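Local coordinates for thiosulfate sulfurtransferase YnjE (Escherichia coli, PDB 2WLR), which catalyses the transfer of sulfur from thiosulfate to cyanide, giving thiocyanate and sulfite, as a monomeric periplasmic enzyme built from rhodanese domains, at residues V206-R211 against R218-M223; W238-D243 against D337-S342; A288-I293 against G313-A318; R294-F299 against K351-K356. All coordinates share one frame; numbering follows the deposited sequence.

Interaction 1 of 4, residues V206-R211 against R218-M223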
loop_
_atom_site.group_PDB
_atom_site.type_symbol
_atom_site.label_atom_id
_atom_site.label_comp_id
_atom_site.label_asym_id
_atom_site.label_seq_id
_atom_site.Cartn_x
_atom_site.Cartn_y
_atom_site.Cartn_z
ATOM N N VAL A 206 1.324 -15.717 4.693
ATOM C CA VAL A 206 0.058 -15.149 5.166
ATOM C C VAL A 206 -0.364 -14.032 4.219
ATOM O O VAL A 206 0.397 -13.069 4.016
ATOM C CB VAL A 206 0.161 -14.646 6.584
ATOM C CG1 VAL A 206 -1.156 -14.043 7.012
ATOM C CG2 VAL A 206 0.598 -15.772 7.580
ATOM N N ILE A 207 -1.553 -14.158 3.666
ATOM C CA ILE A 207 -2.150 -13.119 2.826
ATOM C C ILE A 207 -3.291 -12.494 3.632
ATOM O O ILE A 207 -4.294 -13.140 3.895
ATOM C CB ILE A 207 -2.616 -13.678 1.464
ATOM C CG1 ILE A 207 -1.452 -14.396 0.760
ATOM C CG2 ILE A 207 -3.164 -12.576 0.585
ATOM C CD1 ILE A 207 -1.832 -15.719 0.258
ATOM N N LEU A 208 -3.146 -11.239 3.983
ATOM C CA LEU A 208 -4.127 -10.499 4.755
ATOM C C LEU A 208 -4.921 -9.561 3.878
ATOM O O LEU A 208 -4.397 -8.951 2.921
ATOM C CB LEU A 208 -3.432 -9.702 5.870
ATOM C CG LEU A 208 -2.963 -10.561 7.052
ATOM C CD1 LEU A 208 -1.656 -10.067 7.643
ATOM C CD2 LEU A 208 -4.090 -10.645 8.108
ATOM N N TYR A 209 -6.186 -9.393 4.224
ATOM C CA TYR A 209 -7.011 -8.369 3.603
ATOM C C TYR A 209 -7.937 -7.797 4.611
ATOM O O TYR A 209 -8.201 -8.394 5.640
ATOM C CB TYR A 209 -7.802 -8.874 2.385
ATOM C CG TYR A 209 -9.009 -9.754 2.726
ATOM C CD1 TYR A 209 -8.872 -11.108 2.991
ATOM C CD2 TYR A 209 -10.285 -9.206 2.782
ATOM C CE1 TYR A 209 -9.998 -11.883 3.311
ATOM C CE2 TYR A 209 -11.377 -9.982 3.091
ATOM C CZ TYR A 209 -11.227 -11.297 3.349
ATOM O OH TYR A 209 -12.335 -12.075 3.673
ATOM N N GLY A 210 -8.431 -6.619 4.317
ATOM C CA GLY A 210 -9.412 -5.985 5.189
ATOM C C GLY A 210 -10.454 -5.278 4.367
ATOM O O GLY A 210 -10.254 -5.012 3.208
ATOM N N ARG A 211 -11.579 -4.947 4.987
ATOM C CA ARG A 211 -12.478 -4.005 4.382
ATOM C C ARG A 211 -11.747 -2.660 4.286
ATOM O O ARG A 211 -11.961 -1.908 3.353
ATOM C CB ARG A 211 -13.788 -3.853 5.177
ATOM C CG ARG A 211 -15.016 -4.562 4.536
ATOM C CD ARG A 211 -15.058 -6.068 4.758
ATOM N NE ARG A 211 -16.247 -6.632 4.105
ATOM C CZ ARG A 211 -16.588 -7.918 4.049
ATOM N NH1 ARG A 211 -15.851 -8.862 4.613
ATOM N NH2 ARG A 211 -17.691 -8.226 3.399
ATOM N N ARG A 218 -1.775 -3.461 9.658
ATOM C CA ARG A 218 -1.365 -3.460 11.054
ATOM C C ARG A 218 -1.000 -4.850 11.500
ATOM O O ARG A 218 0.058 -5.061 12.106
ATOM C CB ARG A 218 -2.487 -2.852 11.901
ATOM C CG ARG A 218 -2.253 -2.946 13.413
ATOM C CD ARG A 218 -1.044 -2.187 13.879
ATOM N NE ARG A 218 -1.121 -1.949 15.324
ATOM C CZ ARG A 218 -0.159 -1.423 16.078
ATOM N NH1 ARG A 218 1.024 -1.121 15.576
ATOM N NH2 ARG A 218 -0.388 -1.249 17.395
ATOM N N VAL A 219 -1.891 -5.805 11.216
ATOM C CA VAL A 219 -1.628 -7.198 11.566
ATOM C C VAL A 219 -0.389 -7.672 10.814
ATOM O O VAL A 219 0.477 -8.332 11.376
ATOM C CB VAL A 219 -2.826 -8.086 11.257
ATOM C CG1 VAL A 219 -2.533 -9.556 11.543
ATOM C CG2 VAL A 219 -4.041 -7.643 12.068
ATOM N N ALA A 220 -0.278 -7.326 9.536
ATOM C CA ALA A 220 0.841 -7.772 8.748
ATOM C C ALA A 220 2.165 -7.315 9.284
ATOM O O ALA A 220 3.119 -8.102 9.331
ATOM C CB ALA A 220 0.678 -7.296 7.277
ATOM N N GLN A 221 2.297 -6.034 9.606
ATOM C CA GLN A 221 3.569 -5.510 10.044
ATOM C C GLN A 221 3.985 -6.176 11.363
ATOM O O GLN A 221 5.166 -6.482 11.578
ATOM C CB GLN A 221 3.513 -3.985 10.163
ATOM C CG GLN A 221 4.844 -3.287 10.537
ATOM C CD GLN A 221 5.128 -3.256 12.041
ATOM O OE1 GLN A 221 4.264 -3.532 12.830
ATOM N NE2 GLN A 221 6.374 -2.952 12.413
ATOM N N ILE A 222 3.006 -6.420 12.245
ATOM C CA ILE A 222 3.295 -7.072 13.524
ATOM C C ILE A 222 3.744 -8.528 13.295
ATOM O O ILE A 222 4.685 -9.003 13.920
ATOM C CB ILE A 222 2.097 -6.963 14.477
ATOM C CG1 ILE A 222 2.010 -5.528 15.002
ATOM C CG2 ILE A 222 2.260 -7.918 15.685
ATOM C CD1 ILE A 222 0.679 -5.165 15.611
HETATM N N MSE A 223 3.143 -9.194 12.318
HETATM C CA MSE A 223 3.610 -10.545 11.957
HETATM C C MSE A 223 5.015 -10.555 11.411
HETATM O O MSE A 223 5.803 -11.476 11.708
HETATM C CB MSE A 223 2.673 -11.196 10.955
HETATM C CG MSE A 223 1.353 -11.573 11.568
HETATM SE SE MSE A 223 0.288 -12.603 10.316
HETATM C CE MSE A 223 -1.222 -12.946 11.572
#

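Interaction 2 of 4, residues W238-D243 against D337-S342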
loop_
_atom_site.group_PDB
_atom_site.type_symbol
_atom_site.label_atom_id
_atom_site.label_comp_id
_atom_site.label_asym_id
_atom_site.label_seq_id
_atom_site.Cartn_x
_atom_site.Cartn_y
_atom_site.Cartn_z
ATOM N N TRP A 238 -10.822 -5.910 0.513
ATOM C CA TRP A 238 -12.028 -6.643 0.180
ATOM C C TRP A 238 -12.778 -6.101 -1.016
ATOM O O TRP A 238 -13.309 -6.874 -1.792
ATOM C CB TRP A 238 -12.954 -6.636 1.394
ATOM C CG TRP A 238 -14.364 -7.039 1.039
ATOM C CD1 TRP A 238 -15.424 -6.202 0.906
ATOM C CD2 TRP A 238 -14.836 -8.359 0.709
ATOM N NE1 TRP A 238 -16.539 -6.916 0.519
ATOM C CE2 TRP A 238 -16.201 -8.238 0.391
ATOM C CE3 TRP A 238 -14.227 -9.618 0.606
ATOM C CZ2 TRP A 238 -16.991 -9.347 0.044
ATOM C CZ3 TRP A 238 -15.017 -10.723 0.263
ATOM C CH2 TRP A 238 -16.386 -10.556 -0.027
ATOM N N GLN A 239 -12.855 -4.785 -1.131
ATOM C CA GLN A 239 -13.696 -4.212 -2.182
ATOM C C GLN A 239 -13.244 -4.679 -3.559
ATOM O O GLN A 239 -14.065 -4.820 -4.468
ATOM C CB GLN A 239 -13.727 -2.695 -2.102
ATOM C CG GLN A 239 -14.885 -2.072 -2.908
ATOM C CD GLN A 239 -16.233 -2.641 -2.526
ATOM O OE1 GLN A 239 -16.535 -2.823 -1.343
ATOM N NE2 GLN A 239 -17.060 -2.928 -3.529
ATOM N N THR A 240 -11.948 -4.900 -3.747
ATOM C CA THR A 240 -11.464 -5.383 -5.039
ATOM C C THR A 240 -11.963 -6.811 -5.350
ATOM O O THR A 240 -12.209 -7.141 -6.512
ATOM C CB THR A 240 -9.912 -5.337 -5.181
ATOM O OG1 THR A 240 -9.267 -6.282 -4.312
ATOM C CG2 THR A 240 -9.357 -3.900 -4.990
ATOM N N TRP A 241 -12.043 -7.663 -4.343
ATOM C CA TRP A 241 -12.639 -8.993 -4.495
ATOM C C TRP A 241 -14.113 -8.905 -4.847
ATOM O O TRP A 241 -14.577 -9.583 -5.767
ATOM C CB TRP A 241 -12.457 -9.809 -3.215
ATOM C CG TRP A 241 -12.869 -11.254 -3.385
ATOM C CD1 TRP A 241 -14.098 -11.786 -3.201
ATOM C CD2 TRP A 241 -12.010 -12.336 -3.736
ATOM N NE1 TRP A 241 -14.078 -13.114 -3.435
ATOM C CE2 TRP A 241 -12.798 -13.506 -3.745
ATOM C CE3 TRP A 241 -10.647 -12.449 -4.028
ATOM C CZ2 TRP A 241 -12.281 -14.740 -4.084
ATOM C CZ3 TRP A 241 -10.145 -13.655 -4.344
ATOM C CH2 TRP A 241 -10.949 -14.811 -4.356
ATOM N N SER A 242 -14.823 -8.060 -4.120
ATOM C CA SER A 242 -16.259 -7.846 -4.332
ATOM C C SER A 242 -16.515 -7.355 -5.759
ATOM O O SER A 242 -17.355 -7.916 -6.496
ATOM C CB SER A 242 -16.789 -6.843 -3.305
ATOM O OG SER A 242 -18.203 -6.668 -3.421
ATOM N N ASP A 243 -15.763 -6.337 -6.165
ATOM C CA ASP A 243 -15.906 -5.765 -7.499
ATOM C C ASP A 243 -15.493 -6.722 -8.627
ATOM O O ASP A 243 -15.979 -6.593 -9.753
ATOM C CB ASP A 243 -15.144 -4.447 -7.584
ATOM C CG ASP A 243 -15.800 -3.333 -6.745
ATOM O OD1 ASP A 243 -16.831 -3.584 -6.100
ATOM O OD2 ASP A 243 -15.282 -2.204 -6.737
ATOM N N ASP A 337 -9.681 3.053 -7.334
ATOM C CA ASP A 337 -10.218 1.742 -6.967
ATOM C C ASP A 337 -9.681 1.218 -5.633
ATOM O O ASP A 337 -9.916 0.053 -5.285
ATOM C CB ASP A 337 -9.934 0.723 -8.085
ATOM C CG ASP A 337 -8.448 0.488 -8.312
ATOM O OD1 ASP A 337 -7.635 1.097 -7.569
ATOM O OD2 ASP A 337 -8.137 -0.333 -9.204
ATOM N N GLY A 338 -8.952 2.053 -4.898
ATOM C CA GLY A 338 -8.504 1.703 -3.576
ATOM C C GLY A 338 -7.134 1.041 -3.494
ATOM O O GLY A 338 -6.621 0.841 -2.418
ATOM N N THR A 339 -6.555 0.747 -4.652
ATOM C CA THR A 339 -5.240 0.133 -4.730
ATOM C C THR A 339 -4.127 1.132 -4.483
ATOM O O THR A 339 -4.347 2.323 -4.551
ATOM C CB THR A 339 -5.051 -0.554 -6.110
ATOM O OG1 THR A 339 -5.142 0.411 -7.170
ATOM C CG2 THR A 339 -6.069 -1.677 -6.290
HETATM N N MSE A 340 -2.923 0.640 -4.220
HETATM C CA MSE A 340 -1.782 1.496 -3.927
HETATM C C MSE A 340 -1.436 2.341 -5.123
HETATM O O MSE A 340 -1.220 1.828 -6.244
HETATM C CB MSE A 340 -0.555 0.656 -3.514
HETATM C CG MSE A 340 0.610 1.510 -3.016
HETATM SE SE MSE A 340 2.293 0.605 -3.036
HETATM C CE MSE A 340 2.541 0.636 -4.946
ATOM N N ARG A 341 -1.305 3.662 -4.908
ATOM C CA ARG A 341 -0.827 4.579 -5.951
ATOM C C ARG A 341 0.575 4.219 -6.410
ATOM O O ARG A 341 1.312 3.550 -5.682
ATOM C CB ARG A 341 -0.806 6.015 -5.443
ATOM C CG ARG A 341 -2.170 6.614 -5.299
ATOM C CD ARG A 341 -2.025 8.025 -4.762
ATOM N NE ARG A 341 -1.497 8.926 -5.771
ATOM C CZ ARG A 341 -0.990 10.127 -5.528
ATOM N NH1 ARG A 341 -0.903 10.591 -4.281
ATOM N NH2 ARG A 341 -0.573 10.874 -6.541
ATOM N N SER A 342 0.953 4.668 -7.604
ATOM C CA SER A 342 2.258 4.303 -8.149
ATOM C C SER A 342 3.412 4.668 -7.225
ATOM O O SER A 342 3.411 5.729 -6.575
ATOM C CB SER A 342 2.457 4.886 -9.535
ATOM O OG SER A 342 3.213 6.044 -9.533
HETATM O O HOH W 1 -12.502 -1.963 -6.071
#

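Interaction 3 of 4, residues A288-I293 against G313-A318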
loop_
_atom_site.group_PDB
_atom_site.type_symbol
_atom_site.label_atom_id
_atom_site.label_comp_id
_atom_site.label_asym_id
_atom_site.label_seq_id
_atom_site.Cartn_x
_atom_site.Cartn_y
_atom_site.Cartn_z
ATOM N N ALA A 288 17.936 10.156 8.366
ATOM C CA ALA A 288 16.800 9.501 8.995
ATOM C C ALA A 288 15.609 10.429 8.983
ATOM O O ALA A 288 15.756 11.652 9.002
ATOM C CB ALA A 288 17.148 9.084 10.448
ATOM N N SER A 289 14.412 9.838 8.949
ATOM C CA SER A 289 13.160 10.573 9.053
ATOM C C SER A 289 12.198 9.850 9.957
ATOM O O SER A 289 12.056 8.631 9.836
ATOM C CB SER A 289 12.498 10.693 7.682
ATOM O OG SER A 289 13.192 11.615 6.844
ATOM N N LEU A 290 11.542 10.593 10.850
ATOM C CA LEU A 290 10.378 10.136 11.591
ATOM C C LEU A 290 9.205 10.784 10.879
ATOM O O LEU A 290 9.102 12.011 10.757
ATOM C CB LEU A 290 10.441 10.529 13.075
ATOM C CG LEU A 290 9.355 9.960 13.969
ATOM C CD1 LEU A 290 9.286 8.426 13.926
ATOM C CD2 LEU A 290 9.560 10.476 15.396
ATOM N N VAL A 291 8.307 9.949 10.381
ATOM C CA VAL A 291 7.313 10.367 9.392
ATOM C C VAL A 291 5.899 10.233 9.922
ATOM O O VAL A 291 5.424 9.129 10.253
ATOM C CB VAL A 291 7.443 9.551 8.097
ATOM C CG1 VAL A 291 6.408 9.960 7.103
ATOM C CG2 VAL A 291 8.831 9.689 7.494
ATOM N N SER A 292 5.160 11.338 9.971
ATOM C CA SER A 292 3.803 11.379 10.395
ATOM C C SER A 292 2.865 11.024 9.254
ATOM O O SER A 292 2.766 11.745 8.239
ATOM C CB SER A 292 3.445 12.793 10.869
ATOM O OG SER A 292 2.092 12.860 11.217
ATOM N N ILE A 293 2.161 9.900 9.413
ATOM C CA ILE A 293 1.070 9.507 8.521
ATOM C C ILE A 293 -0.231 9.876 9.209
ATOM O O ILE A 293 -1.020 9.051 9.625
ATOM C CB ILE A 293 1.158 8.000 8.143
ATOM C CG1 ILE A 293 2.570 7.649 7.659
ATOM C CG2 ILE A 293 0.104 7.656 7.094
ATOM C CD1 ILE A 293 2.979 8.408 6.426
ATOM N N GLY A 313 -1.502 18.383 18.335
ATOM C CA GLY A 313 -0.218 18.766 17.836
ATOM C C GLY A 313 0.429 17.571 17.185
ATOM O O GLY A 313 -0.232 16.547 16.955
ATOM N N GLU A 314 1.717 17.729 16.928
ATOM C CA GLU A 314 2.538 16.776 16.233
ATOM C C GLU A 314 3.901 16.668 16.897
ATOM O O GLU A 314 4.351 17.592 17.584
ATOM C CB GLU A 314 2.708 17.265 14.802
ATOM C CG GLU A 314 3.314 16.261 13.863
ATOM C CD GLU A 314 2.547 14.946 13.871
ATOM O OE1 GLU A 314 1.706 14.756 12.983
ATOM O OE2 GLU A 314 2.735 14.123 14.793
ATOM N N ILE A 315 4.577 15.541 16.672
ATOM C CA ILE A 315 5.950 15.348 17.117
ATOM C C ILE A 315 6.848 16.389 16.460
ATOM O O ILE A 315 6.917 16.503 15.219
ATOM C CB ILE A 315 6.452 13.920 16.807
ATOM C CG1 ILE A 315 5.559 12.899 17.519
ATOM C CG2 ILE A 315 7.966 13.779 17.155
ATOM C CD1 ILE A 315 6.042 11.470 17.430
ATOM N N ALA A 316 7.541 17.169 17.278
ATOM C CA ALA A 316 8.424 18.205 16.756
ATOM C C ALA A 316 9.588 17.578 16.001
ATOM O O ALA A 316 10.295 16.700 16.515
ATOM C CB ALA A 316 8.951 19.092 17.895
ATOM N N GLY A 317 9.784 18.036 14.768
ATOM C CA GLY A 317 10.792 17.518 13.889
ATOM C C GLY A 317 10.299 16.415 12.958
ATOM O O GLY A 317 11.047 16.010 12.087
ATOM N N ALA A 318 9.070 15.937 13.160
ATOM C CA ALA A 318 8.522 14.886 12.300
ATOM C C ALA A 318 8.192 15.480 10.942
ATOM O O ALA A 318 7.745 16.629 10.839
ATOM C CB ALA A 318 7.272 14.262 12.946
HETATM O O HOH W 2 12.245 13.471 10.881
#

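Interaction 4 of 4, residues R294-F299 against K351-K356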
loop_
_atom_site.group_PDB
_atom_site.type_symbol
_atom_site.label_atom_id
_atom_site.label_comp_id
_atom_site.label_asym_id
_atom_site.label_seq_id
_atom_site.Cartn_x
_atom_site.Cartn_y
_atom_site.Cartn_z
ATOM N N ARG A 294 -0.410 11.185 9.319
ATOM C CA ARG A 294 -1.583 11.771 9.927
ATOM C C ARG A 294 -2.188 12.787 8.985
ATOM O O ARG A 294 -1.473 13.328 8.131
ATOM C CB ARG A 294 -1.211 12.392 11.278
ATOM C CG ARG A 294 -0.723 11.353 12.282
ATOM C CD ARG A 294 -0.282 11.946 13.637
ATOM N NE ARG A 294 -1.420 12.455 14.386
ATOM C CZ ARG A 294 -1.356 13.443 15.285
ATOM N NH1 ARG A 294 -0.218 14.084 15.502
ATOM N NH2 ARG A 294 -2.467 13.821 15.917
ATOM N N SER A 295 -3.489 13.010 9.094
ATOM C CA SER A 295 -4.167 13.989 8.217
ATOM C C SER A 295 -3.574 15.359 8.504
ATOM O O SER A 295 -3.068 15.600 9.601
ATOM C CB SER A 295 -5.669 13.993 8.448
ATOM O OG SER A 295 -5.999 14.441 9.762
ATOM N N TRP A 296 -3.649 16.253 7.538
ATOM C CA TRP A 296 -3.125 17.602 7.743
ATOM C C TRP A 296 -3.725 18.309 9.002
ATOM O O TRP A 296 -2.961 18.907 9.753
ATOM C CB TRP A 296 -3.295 18.443 6.454
ATOM C CG TRP A 296 -2.567 19.718 6.506
ATOM C CD1 TRP A 296 -3.113 20.967 6.627
ATOM C CD2 TRP A 296 -1.164 19.894 6.424
ATOM N NE1 TRP A 296 -2.121 21.889 6.632
ATOM C CE2 TRP A 296 -0.910 21.276 6.500
ATOM C CE3 TRP A 296 -0.077 19.016 6.291
ATOM C CZ2 TRP A 296 0.371 21.789 6.461
ATOM C CZ3 TRP A 296 1.184 19.528 6.256
ATOM C CH2 TRP A 296 1.409 20.914 6.342
ATOM N N PRO A 297 -5.051 18.230 9.236
ATOM C CA PRO A 297 -5.584 18.821 10.495
ATOM C C PRO A 297 -4.919 18.271 11.772
ATOM O O PRO A 297 -4.762 18.991 12.762
ATOM C CB PRO A 297 -7.061 18.464 10.446
ATOM C CG PRO A 297 -7.356 18.442 8.969
ATOM C CD PRO A 297 -6.133 17.780 8.351
ATOM N N GLU A 298 -4.562 16.986 11.766
ATOM C CA GLU A 298 -3.784 16.422 12.861
ATOM C C GLU A 298 -2.353 16.986 12.901
ATOM O O GLU A 298 -1.831 17.358 13.954
ATOM C CB GLU A 298 -3.709 14.894 12.718
ATOM C CG GLU A 298 -4.980 14.154 13.002
ATOM C CD GLU A 298 -4.871 12.696 12.561
ATOM O OE1 GLU A 298 -4.324 11.895 13.350
ATOM O OE2 GLU A 298 -5.290 12.400 11.423
ATOM N N PHE A 299 -1.690 17.015 11.747
ATOM C CA PHE A 299 -0.316 17.489 11.629
ATOM C C PHE A 299 -0.175 18.937 12.111
ATOM O O PHE A 299 0.834 19.277 12.729
ATOM C CB PHE A 299 0.175 17.357 10.172
ATOM C CG PHE A 299 1.635 17.644 9.978
ATOM C CD1 PHE A 299 2.618 16.695 10.302
ATOM C CD2 PHE A 299 2.059 18.863 9.453
ATOM C CE1 PHE A 299 3.938 16.932 10.119
ATOM C CE2 PHE A 299 3.420 19.108 9.274
ATOM C CZ PHE A 299 4.359 18.141 9.618
ATOM N N LYS A 351 9.606 12.681 -1.145
ATOM C CA LYS A 351 10.812 13.460 -1.440
ATOM C C LYS A 351 10.592 14.921 -1.136
ATOM O O LYS A 351 11.506 15.591 -0.609
ATOM C CB LYS A 351 11.265 13.280 -2.883
ATOM C CG LYS A 351 12.513 14.102 -3.251
ATOM C CD LYS A 351 12.918 13.857 -4.683
ATOM C CE LYS A 351 14.219 14.558 -5.028
ATOM N NZ LYS A 351 14.330 14.642 -6.518
ATOM N N ALA A 352 9.399 15.420 -1.436
ATOM C CA ALA A 352 9.052 16.839 -1.181
ATOM C C ALA A 352 9.167 17.230 0.295
ATOM O O ALA A 352 9.372 18.418 0.626
ATOM C CB ALA A 352 7.676 17.174 -1.728
ATOM N N TRP A 353 9.005 16.259 1.192
ATOM C CA TRP A 353 9.173 16.484 2.635
ATOM C C TRP A 353 10.500 15.923 3.188
ATOM O O TRP A 353 10.639 15.704 4.393
ATOM C CB TRP A 353 7.962 15.919 3.378
ATOM C CG TRP A 353 6.891 16.878 3.511
ATOM C CD1 TRP A 353 5.881 17.123 2.620
ATOM C CD2 TRP A 353 6.682 17.763 4.610
ATOM N NE1 TRP A 353 5.047 18.087 3.115
ATOM C CE2 TRP A 353 5.520 18.519 4.325
ATOM C CE3 TRP A 353 7.362 17.998 5.805
ATOM C CZ2 TRP A 353 5.019 19.479 5.215
ATOM C CZ3 TRP A 353 6.856 18.962 6.685
ATOM C CH2 TRP A 353 5.703 19.685 6.375
ATOM N N ASN A 354 11.473 15.718 2.312
ATOM C CA ASN A 354 12.789 15.215 2.687
ATOM C C ASN A 354 12.774 13.812 3.306
ATOM O O ASN A 354 13.592 13.467 4.170
ATOM C CB ASN A 354 13.503 16.227 3.613
ATOM C CG ASN A 354 15.001 16.038 3.622
ATOM O OD1 ASN A 354 15.583 15.542 2.670
ATOM N ND2 ASN A 354 15.642 16.417 4.742
ATOM N N ILE A 355 11.868 12.987 2.800
ATOM C CA ILE A 355 11.790 11.568 3.154
ATOM C C ILE A 355 12.272 10.745 1.948
ATOM O O ILE A 355 11.706 10.839 0.870
ATOM C CB ILE A 355 10.365 11.194 3.486
ATOM C CG1 ILE A 355 9.812 12.026 4.651
ATOM C CG2 ILE A 355 10.230 9.673 3.771
ATOM C CD1 ILE A 355 8.277 12.125 4.693
ATOM N N LYS A 356 13.333 9.977 2.131
ATOM C CA LYS A 356 14.094 9.435 1.023
ATOM C C LYS A 356 14.537 8.008 1.336
ATOM O O LYS A 356 14.753 7.686 2.499
ATOM C CB LYS A 356 15.313 10.337 0.776
ATOM C CG LYS A 356 14.976 11.775 0.431
ATOM C CD LYS A 356 16.204 12.659 0.265
ATOM C CE LYS A 356 15.768 14.054 -0.180
ATOM N NZ LYS A 356 16.933 14.991 -0.284
#

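Interaction 1 of 4, residues V206-R211 against R218-M223
With CG of Leu208 turned anti to its carbonyl carbon (chi1 -75°), the isobutyl group leaves strand 205-209 toward helix 213-226 and splits its two methyls between successive residues of the helix. CD1 lies 3.6 Å from CA of Ala220 and equally near the CB methyl of that residue, where the small side chain lets leucine reach the helix backbone. CD2 instead meets CG1 of Val219 at 3.9 Å, the two side chains crossing at about a right angle. From the next turn of the helix Met223, a selenomethionine, reaches back: its chain is extended beyond CG (chi2 -173°), so that SE arrives 3.9 Å from CG1 of Val206 and 4.2 Å from CD1 of Leu208. No hydrogen bond crosses the interface; the side-chain contacts are apolar and every touching residue is buried. The axes of the two short segments run nearly antiparallel, at 153° and 9.0 Å apart at closest approach. The contact belongs to the beta-alpha-beta unit of strand 205-209, helix 213-226 and strand 231-234; Leu208 also packs on Val231 and Leu233, while Ile151 of strand 148-154 flanks it and Met376 of helix 369-380 abuts Ala220.

Interaction 2 of 4, residues W238-D243 against D337-S342
Helix 238-243 presents its flank to a segment, 337-342, that has no regular secondary structure, and the two backbones come nearest at Thr240 and Asp337, whose CA atoms are 7.5 Å apart. The irregular segment is shaped by an Asx turn: OD1 of Asp337 accepts the backbone N of Thr339 at 3.1 Å, met from above the carboxylate plane, while Gly338 takes up a positive phi of 92° in between. On the helix side one methyl does the touching. CG2 of Thr240 comes within 4.0 Å of the backbone O of Asp337 and 4.2 Å of CG2 of Thr339; the hydroxyl, OG1, is engaged instead with the carbonyl O of Gly237, just before the segment. A water links the two segments, donating to OD2 of Asp243 at 2.9 Å and weakly to the backbone O of Asp337. The carboxylate of Asp243 also accepts a bent bond from NE2 of Gln239 to its OD1, 2.7 Å. The contact thus joins the second and third rhodanese regions lightly, with 78 Å² buried; Asp235 binds N of Met340 nearby, Thr240 leans also on Pro128 of helix 128-135, and the loop leads into helix 343-351, which Ser342 caps.

Interaction 3 of 4, residues A288-I293 against G313-A318
Leu290 reaches from strand 288-292 over segment 313-318, where its CD2 meets CG2 of Ile315 at 4.1 Å and lies about as close to CD1 of the same residue, the two side chains crossing at about a right angle. Beside this apolar contact the backbones draw together: CA of Ala318 makes a CH...O contact with O of Leu290 at 3.3 Å. A type II turn from Ile315 to Ala318, with Gly317 at positive phi, bends the chain here, and a water accepts from N of Leu290 and lies within bonding distance of O of Gly317. The polar half of the contact lies two residues along the strand. Its OG placed anti to the backbone N (chi1 177°), Ser292 donates to OE1 of Glu314 at 2.6 Å from above the carboxylate plane. The other oxygen, OE2, takes N of Ile315 at 3.0 Å on its anti lone pair, and also receives Arg294 and the hydroxyl of Tyr364. With this many donors, the buried carboxylate probably keeps its charge. Strand 288-292, helix 296-300 and the parallel strand 319-320 form a beta-alpha-beta crossover of the rhodanese fold, with the Ser292 side chain about 7 Å from that of Arg370, which by similarity binds substrate.

Interaction 4 of 4, residues R294-F299 against K351-K356
Trp353 meets both aromatic residues of segment 294-299 with the far end of its six-membered ring, and the two encounters differ in closeness. The tighter one is with Phe299: CE2 of the phenyl ring comes 3.7 Å from CH2 of Trp353, and CZ lies nearly as close. The ring planes stand at 83°, with centroids 5.4 Å apart, and the approach is oblique. Phe299 is buried, its CG anti to the backbone N (chi1 -172°), which directs the ring off the helix toward Trp353; Ser292 of strand 288-292 touches it and Arg409 makes a cation-pi contact with it. The looser side is with the partly exposed Trp296. There CZ2 of Trp353 stands at the edge of the indole, near its plane, 4.0 Å from CZ3 of Trp296, and the two side chains cross at about a right angle. Both indole nitrogens are engaged elsewhere: NE1 of Trp296 with Glu408, and NE1 of Trp353 with a sulfonate oxygen of a bound HEPES molecule, probably from the crystallisation liquor. Asn354, at positive phi, is the C-prime residue of the Schellman motif that ends helix 343-351, just after Trp353. At the start of the other helix, OG and N of Ser295, the N-cap residue, both donate to OE2 of Glu298. That oxygen also salt-bridges Arg370, which by similarity binds substrate and lies about 9 Å, side chain to side chain, from Phe299.

Interactions 1 and 3 lie in the buried interior of two different rhodanese regions, whereas interactions 2 and 4 are only partly buried. Chemistry follows place: 206-211 against 218-223 is made by apolar side chains, a helix laid on its own sheet, while interaction 3 combines a leucine contact with a buried serine-carboxylate bond. Interactions 3 and 4 share a neighbourhood, their centres about 8 Å apart; Arg294 joins them through NH1, which bonds both O of Gly313 and OE2 of Glu314. Interaction 2 alone links separate regions, by methyl contacts and a water, and it touches interaction 1 where N of Trp238 probably bonds O of Gly210. Interaction 4 relies on aromatic rings reaching across widely spaced backbones.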